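Local coordinates for protein putative Type I topoisomerase (Deinococcus radiodurans, PDB 3M4A) that probably changes the topology of DNA as a type IB topoisomerase, breaking one strand, letting DNA pass and resealing it without ATP, at residues K265-C270 / V284-Y289; D269-V274 / V293-Y298. All coordinates share one frame; numbering follows the deposited sequence. Where two conformers were deposited one is given.

Contact 1 (K265-C270 / V284-Y289); sequences KVLVDC and VTRGSY
Arg-286 reaches from helix 282-289 to Leu-267 and Val-268 on helix 260-278, a helix-helix contact in the mostly helical catalytic core of this type IB topoisomerase. Between residues 265-270 and 284-289 the closest CA atoms, of Val-268 and Arg-286, are 9.4 Å apart, and one long side chain spans that gap. Arg-286 leaves its helix with CG anti to the backbone N (chi1 -162°) and runs extended as far as NE, which delivers the guanidinium to the facing segment. There Arg-286 NH2 lies 3.9 Å from Leu-267 CD1 and 4.0 Å from Leu-267 CB, the two side chains crossing at roughly a right angle. Val-268 CG2 comes more loosely to the guanidinium edge, 4.5 Å from Arg-286 NH1. The approach is thus van der Waals packing against aliphatic carbon on the solvent-exposed side, where Arg-286 and Val-268 lie, with Leu-267 buried. Within helix 260-278, a salt bridge between Lys-265 NZ and Asp-269 OD2 (2.6 Å) spans the same turn. Further along that helix Arg-286 also touches Val-271, and Thr-285 packs on Val-274 and Ala-275. Helix 292-299 lies alongside, with Phe-295 against Arg-286 and Tyr-298 against Leu-267.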
ATOM      1  N   LYS A 265       5.246 -25.442 -12.547  1.00 18.28           N
ATOM      2  CA  LYS A 265       3.812 -25.473 -12.836  1.00 18.07           C
ATOM      3  C   LYS A 265       3.027 -24.694 -11.772  1.00 17.05           C
ATOM      4  O   LYS A 265       2.052 -24.004 -12.085  1.00 17.04           O
ATOM      5  CB  LYS A 265       3.297 -26.917 -12.872  1.00 18.31           C
ATOM      6  CG  LYS A 265       1.808 -27.043 -13.216  1.00 19.60           C
ATOM      7  CD  LYS A 265       1.131 -28.257 -12.579  1.00 21.38           C
ATOM      8  CE  LYS A 265       0.709 -28.001 -11.129  1.00 23.68           C
ATOM      9  NZ  LYS A 265      -0.348 -26.959 -11.035  1.00 25.60           N
ATOM     10  N   VAL A 266       3.430 -24.838 -10.516  1.00 15.95           N
ATOM     11  CA  VAL A 266       2.760 -24.118  -9.424  1.00 15.01           C
ATOM     12  C   VAL A 266       2.977 -22.611  -9.599  1.00 14.16           C
ATOM     13  O   VAL A 266       2.057 -21.804  -9.378  1.00 13.19           O
ATOM     14  CB  VAL A 266       3.248 -24.566  -8.020  1.00 14.64           C
ATOM     15  CG1 VAL A 266       2.511 -23.780  -6.910  1.00 14.16           C
ATOM     16  CG2 VAL A 266       3.059 -26.079  -7.820  1.00 15.54           C
ATOM     17  N   LEU A 267       4.184 -22.231 -10.001  1.00 13.72           N
ATOM     18  CA  LEU A 267       4.489 -20.824 -10.258  1.00 13.61           C
ATOM     19  C   LEU A 267       3.586 -20.246 -11.349  1.00 13.43           C
ATOM     20  O   LEU A 267       3.139 -19.111 -11.235  1.00 13.21           O
ATOM     21  CB  LEU A 267       5.961 -20.633 -10.619  1.00 13.58           C
ATOM     22  CG  LEU A 267       6.984 -20.922  -9.518  1.00 12.91           C
ATOM     23  CD1 LEU A 267       8.380 -20.599 -10.024  1.00 14.88           C
ATOM     24  CD2 LEU A 267       6.677 -20.133  -8.238  1.00 11.33           C
ATOM     25  N   VAL A 268       3.316 -21.021 -12.401  1.00 13.25           N
ATOM     26  CA  VAL A 268       2.374 -20.580 -13.451  1.00 13.63           C
ATOM     27  C   VAL A 268       0.995 -20.296 -12.858  1.00 13.38           C
ATOM     28  O   VAL A 268       0.428 -19.229 -13.106  1.00 13.60           O
ATOM     29  CB  VAL A 268       2.258 -21.625 -14.603  1.00 13.88           C
ATOM     30  CG1 VAL A 268       1.098 -21.286 -15.550  1.00 14.51           C
ATOM     31  CG2 VAL A 268       3.567 -21.702 -15.360  1.00 14.74           C
ATOM     32  N   ASP A 269       0.473 -21.220 -12.057  1.00 13.17           N
ATOM     33  CA  ASP A 269      -0.830 -21.043 -11.409  1.00 13.16           C
ATOM     34  C   ASP A 269      -0.846 -19.815 -10.497  1.00 12.69           C
ATOM     35  O   ASP A 269      -1.833 -19.078 -10.448  1.00 12.44           O
ATOM     36  CB  ASP A 269      -1.200 -22.266 -10.575  1.00 14.04           C
ATOM     37  CG  ASP A 269      -1.580 -23.469 -11.419  1.00 16.45           C
ATOM     38  OD1 ASP A 269      -1.981 -23.297 -12.593  1.00 20.01           O
ATOM     39  OD2 ASP A 269      -1.505 -24.590 -10.883  1.00 20.67           O
ATOM     40  N   CYS A 270       0.249 -19.624  -9.768  1.00 11.75           N
ATOM     41  CA  CYS A 270       0.408 -18.480  -8.869  1.00 11.55           C
ATOM     42  C   CYS A 270       0.327 -17.156  -9.623  1.00 11.37           C
ATOM     43  O   CYS A 270      -0.443 -16.272  -9.236  1.00 10.75           O
ATOM     44  CB  CYS A 270       1.735 -18.601  -8.120  1.00 11.22           C
ATOM     45  SG  CYS A 270       2.178 -17.218  -7.057  1.00 10.69           S
ATOM     46  N   VAL A 284       2.624  -9.222 -17.444  1.00 14.49           N
ATOM     47  CA  VAL A 284       2.881  -7.966 -16.745  1.00 14.39           C
ATOM     48  C   VAL A 284       3.035  -8.226 -15.239  1.00 14.05           C
ATOM     49  O   VAL A 284       3.836  -7.577 -14.570  1.00 14.09           O
ATOM     50  CB  VAL A 284       1.769  -6.939 -17.015  1.00 14.40           C
ATOM     51  CG1 VAL A 284       1.882  -5.734 -16.085  1.00 14.52           C
ATOM     52  CG2 VAL A 284       1.834  -6.481 -18.475  1.00 14.47           C
ATOM     53  N   THR A 285       2.266  -9.180 -14.727  1.00 14.26           N
ATOM     54  CA  THR A 285       2.307  -9.515 -13.293  1.00 14.42           C
ATOM     55  C   THR A 285       3.670 -10.107 -12.922  1.00 14.49           C
ATOM     56  O   THR A 285       4.315  -9.668 -11.961  1.00 12.87           O
ATOM     57  CB  THR A 285       1.155 -10.467 -12.928  1.00 14.39           C
ATOM     58  OG1 THR A 285      -0.104  -9.835 -13.231  1.00 13.72           O
ATOM     59  CG2 THR A 285       1.202 -10.860 -11.455  1.00 14.10           C
ATOM     60  N   ARG A 286       4.122 -11.083 -13.712  1.00 15.71           N
ATOM     61  CA  ARG A 286       5.431 -11.707 -13.484  1.00 16.63           C
ATOM     62  C   ARG A 286       6.560 -10.702 -13.702  1.00 17.06           C
ATOM     63  O   ARG A 286       7.529 -10.671 -12.941  1.00 17.52           O
ATOM     64  CB  ARG A 286       5.615 -12.934 -14.391  1.00 17.06           C
ATOM     65  CG  ARG A 286       6.740 -13.909 -13.957  1.00 17.08           C
ATOM     66  CD  ARG A 286       6.544 -15.319 -14.528  1.00 18.84           C
ATOM     67  NE  ARG A 286       7.396 -16.304 -13.858  1.00 19.94           N
ATOM     68  CZ  ARG A 286       7.184 -17.620 -13.839  1.00 20.57           C
ATOM     69  NH1 ARG A 286       6.123 -18.158 -14.439  1.00 22.27           N
ATOM     70  NH2 ARG A 286       8.041 -18.409 -13.203  1.00 23.84           N
ATOM     71  N   GLY A 287       6.432  -9.870 -14.731  1.00 17.13           N
ATOM     72  CA  GLY A 287       7.479  -8.910 -15.086  1.00 17.18           C
ATOM     73  C   GLY A 287       7.650  -7.699 -14.181  1.00 17.41           C
ATOM     74  O   GLY A 287       8.776  -7.227 -13.993  1.00 18.46           O
ATOM     75  N   SER A 288       6.551  -7.181 -13.627  1.00 17.30           N
ATOM     76  CA  SER A 288       6.557  -5.897 -12.926  1.00 16.70           C
ATOM     77  C   SER A 288       6.033  -5.907 -11.483  1.00 15.87           C
ATOM     78  O   SER A 288       6.280  -4.948 -10.745  1.00 16.22           O
ATOM     79  CB  SER A 288       5.731  -4.879 -13.711  1.00 17.56           C
ATOM     80  OG  SER A 288       6.323  -4.602 -14.970  1.00 20.83           O
ATOM     81  N   TYR A 289       5.305  -6.947 -11.081  1.00 14.37           N
ATOM     82  CA  TYR A 289       4.638  -6.902  -9.787  1.00 13.92           C
ATOM     83  C   TYR A 289       5.215  -7.881  -8.757  1.00 13.23           C
ATOM     84  O   TYR A 289       5.562  -7.456  -7.656  1.00 13.86           O
ATOM     85  CB  TYR A 289       3.113  -7.013  -9.957  1.00 14.09           C
ATOM     86  CG  TYR A 289       2.519  -5.753 -10.556  1.00 14.10           C
ATOM     87  CD1 TYR A 289       2.361  -5.612 -11.937  1.00 15.08           C
ATOM     88  CD2 TYR A 289       2.166  -4.681  -9.747  1.00 13.82           C
ATOM     89  CE1 TYR A 289       1.844  -4.444 -12.489  1.00 14.73           C
ATOM     90  CE2 TYR A 289       1.643  -3.508 -10.290  1.00 14.36           C
ATOM     91  CZ  TYR A 289       1.486  -3.396 -11.657  1.00 15.76           C
ATOM     92  OH  TYR A 289       0.958  -2.223 -12.176  1.00 17.42           O
TER

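Contact 2 (D269-V274 / V293-Y298); sequences DCVKFV and VIFDRY
The ring of Phe-295 reaches Cys-270 and Val-271, forming part of the buried apolar packing between helices 292-299 and 260-278 in the C-terminal helical region. Val-271 meets the ring edge-on: its CG2, near the ring plane, lies 3.6 Å from Phe-295 CZ and equally 3.6 Å from Phe-295 CE2, so the methyl straddles that bond of the ring. The two side chains cross at about a right angle. On Val-271 the contacting methyl is the branch beside the backbone N, anti to the carbonyl carbon. Cys-270 adds a sulfur-aromatic contact, its SG 5.2 Å from the centroid of the Phe-295 ring and approaching obliquely at 72° from the ring normal. Between residues 269-274 and 293-298 the closest CA atoms, of Cys-270 and Phe-295, are 9.8 Å apart, a distance bridged by side chains.

In the next shell, Leu-267 of helix 260-278 and Ile-290 in the preceding loop both touch Phe-295 and help to position its ring. Ala-247 and Tyr-250 of helix 235-254 pack on Cys-270, while Arg-297 ties helix 292-299 to helix 323-337 through a salt bridge with Glu-335. With SG anti to the backbone N (chi1 175°), the thiol of Cys-270 is carried toward the ring, where SG stops 4.0 Å from Phe-295 CE1.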
ATOM      1  N   ASP A 269       0.473 -21.220 -12.057  1.00 13.17           N
ATOM      2  CA  ASP A 269      -0.830 -21.043 -11.409  1.00 13.16           C
ATOM      3  C   ASP A 269      -0.846 -19.815 -10.497  1.00 12.69           C
ATOM      4  O   ASP A 269      -1.833 -19.078 -10.448  1.00 12.44           O
ATOM      5  CB  ASP A 269      -1.200 -22.266 -10.575  1.00 14.04           C
ATOM      6  CG  ASP A 269      -1.580 -23.469 -11.419  1.00 16.45           C
ATOM      7  OD1 ASP A 269      -1.981 -23.297 -12.593  1.00 20.01           O
ATOM      8  OD2 ASP A 269      -1.505 -24.590 -10.883  1.00 20.67           O
ATOM      9  N   CYS A 270       0.249 -19.624  -9.768  1.00 11.75           N
ATOM     10  CA  CYS A 270       0.408 -18.480  -8.869  1.00 11.55           C
ATOM     11  C   CYS A 270       0.327 -17.156  -9.623  1.00 11.37           C
ATOM     12  O   CYS A 270      -0.443 -16.272  -9.236  1.00 10.75           O
ATOM     13  CB  CYS A 270       1.735 -18.601  -8.120  1.00 11.22           C
ATOM     14  SG  CYS A 270       2.178 -17.218  -7.057  1.00 10.69           S
ATOM     15  N   VAL A 271       1.096 -17.032 -10.708  1.00 11.00           N
ATOM     16  CA  VAL A 271       1.100 -15.821 -11.517  1.00 11.10           C
ATOM     17  C   VAL A 271      -0.294 -15.512 -12.051  1.00 11.18           C
ATOM     18  O   VAL A 271      -0.713 -14.365 -12.039  1.00 11.26           O
ATOM     19  CB  VAL A 271       2.131 -15.887 -12.682  1.00 11.32           C
ATOM     20  CG1 VAL A 271       1.974 -14.692 -13.628  1.00 11.56           C
ATOM     21  CG2 VAL A 271       3.548 -15.932 -12.118  1.00 10.20           C
ATOM     22  N   LYS A 272      -1.002 -16.541 -12.501  1.00 11.58           N
ATOM     23  CA  LYS A 272      -2.341 -16.335 -13.042  0.50 11.62           C
ATOM     24  C   LYS A 272      -3.340 -15.906 -11.955  1.00 11.53           C
ATOM     25  O   LYS A 272      -4.215 -15.082 -12.215  1.00 11.60           O
ATOM     26  CB  LYS A 272      -2.795 -17.574 -13.823  0.50 12.11           C
ATOM     27  CG  LYS A 272      -1.879 -17.858 -15.014  0.50 12.35           C
ATOM     28  CD  LYS A 272      -2.481 -18.800 -16.042  0.50 13.01           C
ATOM     29  CE  LYS A 272      -2.653 -20.199 -15.483  0.50 13.63           C
ATOM     30  NZ  LYS A 272      -2.764 -21.221 -16.561  0.50 14.08           N
ATOM     31  N   PHE A 273      -3.176 -16.423 -10.736  1.00 11.04           N
ATOM     32  CA  PHE A 273      -4.052 -16.062  -9.612  1.00 10.67           C
ATOM     33  C   PHE A 273      -3.833 -14.604  -9.228  1.00  9.65           C
ATOM     34  O   PHE A 273      -4.781 -13.846  -9.077  1.00  9.84           O
ATOM     35  CB  PHE A 273      -3.793 -16.982  -8.410  1.00 11.00           C
ATOM     36  CG  PHE A 273      -4.856 -16.930  -7.353  1.00 11.25           C
ATOM     37  CD1 PHE A 273      -5.770 -17.965  -7.214  1.00 11.63           C
ATOM     38  CD2 PHE A 273      -4.929 -15.856  -6.462  1.00 12.34           C
ATOM     39  CE1 PHE A 273      -6.749 -17.924  -6.242  1.00 11.60           C
ATOM     40  CE2 PHE A 273      -5.911 -15.809  -5.467  1.00 12.39           C
ATOM     41  CZ  PHE A 273      -6.831 -16.842  -5.368  1.00 12.77           C
ATOM     42  N   VAL A 274      -2.572 -14.219  -9.066  1.00  8.91           N
ATOM     43  CA  VAL A 274      -2.250 -12.842  -8.700  1.00  8.69           C
ATOM     44  C   VAL A 274      -2.627 -11.880  -9.840  1.00  8.66           C
ATOM     45  O   VAL A 274      -3.069 -10.750  -9.598  1.00  8.21           O
ATOM     46  CB  VAL A 274      -0.758 -12.712  -8.298  1.00  7.82           C
ATOM     47  CG1 VAL A 274      -0.378 -11.251  -8.006  1.00  6.13           C
ATOM     48  CG2 VAL A 274      -0.471 -13.596  -7.098  1.00  8.97           C
ATOM     49  N   VAL A 293      12.452 -12.904  -6.109  1.00  8.86           N
ATOM     50  CA  VAL A 293      13.032 -13.549  -4.946  1.00  8.62           C
ATOM     51  C   VAL A 293      12.088 -14.585  -4.329  1.00  8.35           C
ATOM     52  O   VAL A 293      12.520 -15.655  -3.923  1.00  7.95           O
ATOM     53  CB  VAL A 293      13.490 -12.503  -3.903  1.00  8.79           C
ATOM     54  CG1 VAL A 293      13.898 -13.181  -2.582  1.00  9.36           C
ATOM     55  CG2 VAL A 293      14.649 -11.675  -4.481  1.00  9.01           C
ATOM     56  N   ILE A 294      10.787 -14.294  -4.290  1.00  8.19           N
ATOM     57  CA  ILE A 294       9.796 -15.208  -3.723  0.50  8.03           C
ATOM     58  C   ILE A 294       9.757 -16.545  -4.479  1.00  7.64           C
ATOM     59  O   ILE A 294       9.628 -17.630  -3.883  1.00  7.47           O
ATOM     60  CB  ILE A 294       8.390 -14.510  -3.700  0.50  7.94           C
ATOM     61  CG1 ILE A 294       8.272 -13.611  -2.463  0.50  7.36           C
ATOM     62  CG2 ILE A 294       7.246 -15.511  -3.725  0.50  7.35           C
ATOM     63  CD1 ILE A 294       9.316 -12.514  -2.384  0.50  5.32           C
ATOM     64  N   PHE A 295       9.870 -16.448  -5.811  1.00  8.56           N
ATOM     65  CA  PHE A 295       9.897 -17.617  -6.703  1.00  8.69           C
ATOM     66  C   PHE A 295      11.212 -18.395  -6.549  1.00  8.69           C
ATOM     67  O   PHE A 295      11.190 -19.619  -6.483  1.00  8.39           O
ATOM     68  CB  PHE A 295       9.701 -17.181  -8.159  1.00  9.94           C
ATOM     69  CG  PHE A 295       8.280 -16.805  -8.508  1.00  9.91           C
ATOM     70  CD1 PHE A 295       7.292 -16.684  -7.531  1.00 11.17           C
ATOM     71  CD2 PHE A 295       7.931 -16.568  -9.824  1.00 11.67           C
ATOM     72  CE1 PHE A 295       5.994 -16.348  -7.874  1.00 11.70           C
ATOM     73  CE2 PHE A 295       6.616 -16.225 -10.169  1.00 12.20           C
ATOM     74  CZ  PHE A 295       5.661 -16.113  -9.179  1.00 12.65           C
ATOM     75  N   ASP A 296      12.334 -17.681  -6.469  1.00  9.05           N
ATOM     76  CA  ASP A 296      13.640 -18.306  -6.161  1.00  9.20           C
ATOM     77  C   ASP A 296      13.566 -19.159  -4.898  1.00  9.41           C
ATOM     78  O   ASP A 296      13.949 -20.336  -4.889  1.00  9.54           O
ATOM     79  CB  ASP A 296      14.744 -17.264  -5.966  1.00  9.35           C
ATOM     80  CG  ASP A 296      15.136 -16.547  -7.245  1.00  9.14           C
ATOM     81  OD1 ASP A 296      14.874 -17.054  -8.364  1.00 11.34           O
ATOM     82  OD2 ASP A 296      15.709 -15.454  -7.108  1.00 12.39           O
ATOM     83  N   ARG A 297      13.038 -18.586  -3.817  1.00  8.72           N
ATOM     84  CA  ARG A 297      12.932 -19.347  -2.584  1.00  8.76           C
ATOM     85  C   ARG A 297      12.040 -20.572  -2.742  1.00  8.81           C
ATOM     86  O   ARG A 297      12.384 -21.669  -2.283  1.00  9.03           O
ATOM     87  CB  ARG A 297      12.472 -18.452  -1.429  1.00  8.66           C
ATOM     88  CG  ARG A 297      13.430 -17.336  -1.103  1.00  8.08           C
ATOM     89  CD  ARG A 297      14.810 -17.785  -0.600  1.00  8.90           C
ATOM     90  NE  ARG A 297      15.592 -16.581  -0.384  1.00  8.61           N
ATOM     91  CZ  ARG A 297      16.280 -15.937  -1.330  1.00  8.07           C
ATOM     92  NH1 ARG A 297      16.333 -16.418  -2.570  1.00 10.38           N
ATOM     93  NH2 ARG A 297      16.921 -14.816  -1.048  1.00  9.81           N
ATOM     94  N   TYR A 298      10.904 -20.411  -3.419  1.00  8.95           N
ATOM     95  CA  TYR A 298      10.003 -21.531  -3.653  1.00  9.55           C
ATOM     96  C   TYR A 298      10.705 -22.673  -4.385  1.00 10.15           C
ATOM     97  O   TYR A 298      10.557 -23.837  -4.024  1.00  9.92           O
ATOM     98  CB  TYR A 298       8.773 -21.073  -4.441  1.00  9.10           C
ATOM     99  CG  TYR A 298       7.770 -22.175  -4.634  1.00  9.32           C
ATOM    100  CD1 TYR A 298       7.003 -22.636  -3.564  1.00  7.18           C
ATOM    101  CD2 TYR A 298       7.608 -22.790  -5.880  1.00  9.00           C
ATOM    102  CE1 TYR A 298       6.088 -23.658  -3.731  1.00  8.87           C
ATOM    103  CE2 TYR A 298       6.691 -23.809  -6.061  1.00  8.89           C
ATOM    104  CZ  TYR A 298       5.935 -24.246  -4.991  1.00  8.98           C
ATOM    105  OH  TYR A 298       5.027 -25.269  -5.155  1.00 10.76           O
TER

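Overall arrangement
Contacts 1 and 2 have centres about 5 Å apart and start from helix 260-278, sharing Asp-269 and Cys-270. Helices 282-289 and 292-299, which follow each other in the chain, supply the second halves in turn. The two contacts merge into one packed patch, with the Arg-286 guanidinium on its solvent side: Leu-267 CD2 lies 3.6 Å from Phe-295 CD1, and Arg-286 NE lies 3.8 Å from Phe-295 CE2. Contact 1 is partly buried and contact 2 buried; Phe-295, touching both other helices, ties the three together. The patch sits about 20 Å from the centre of the chain, and its nearest atoms are some 24 Å from the bound DNA, so it packs outlying helices away from the nucleic acid.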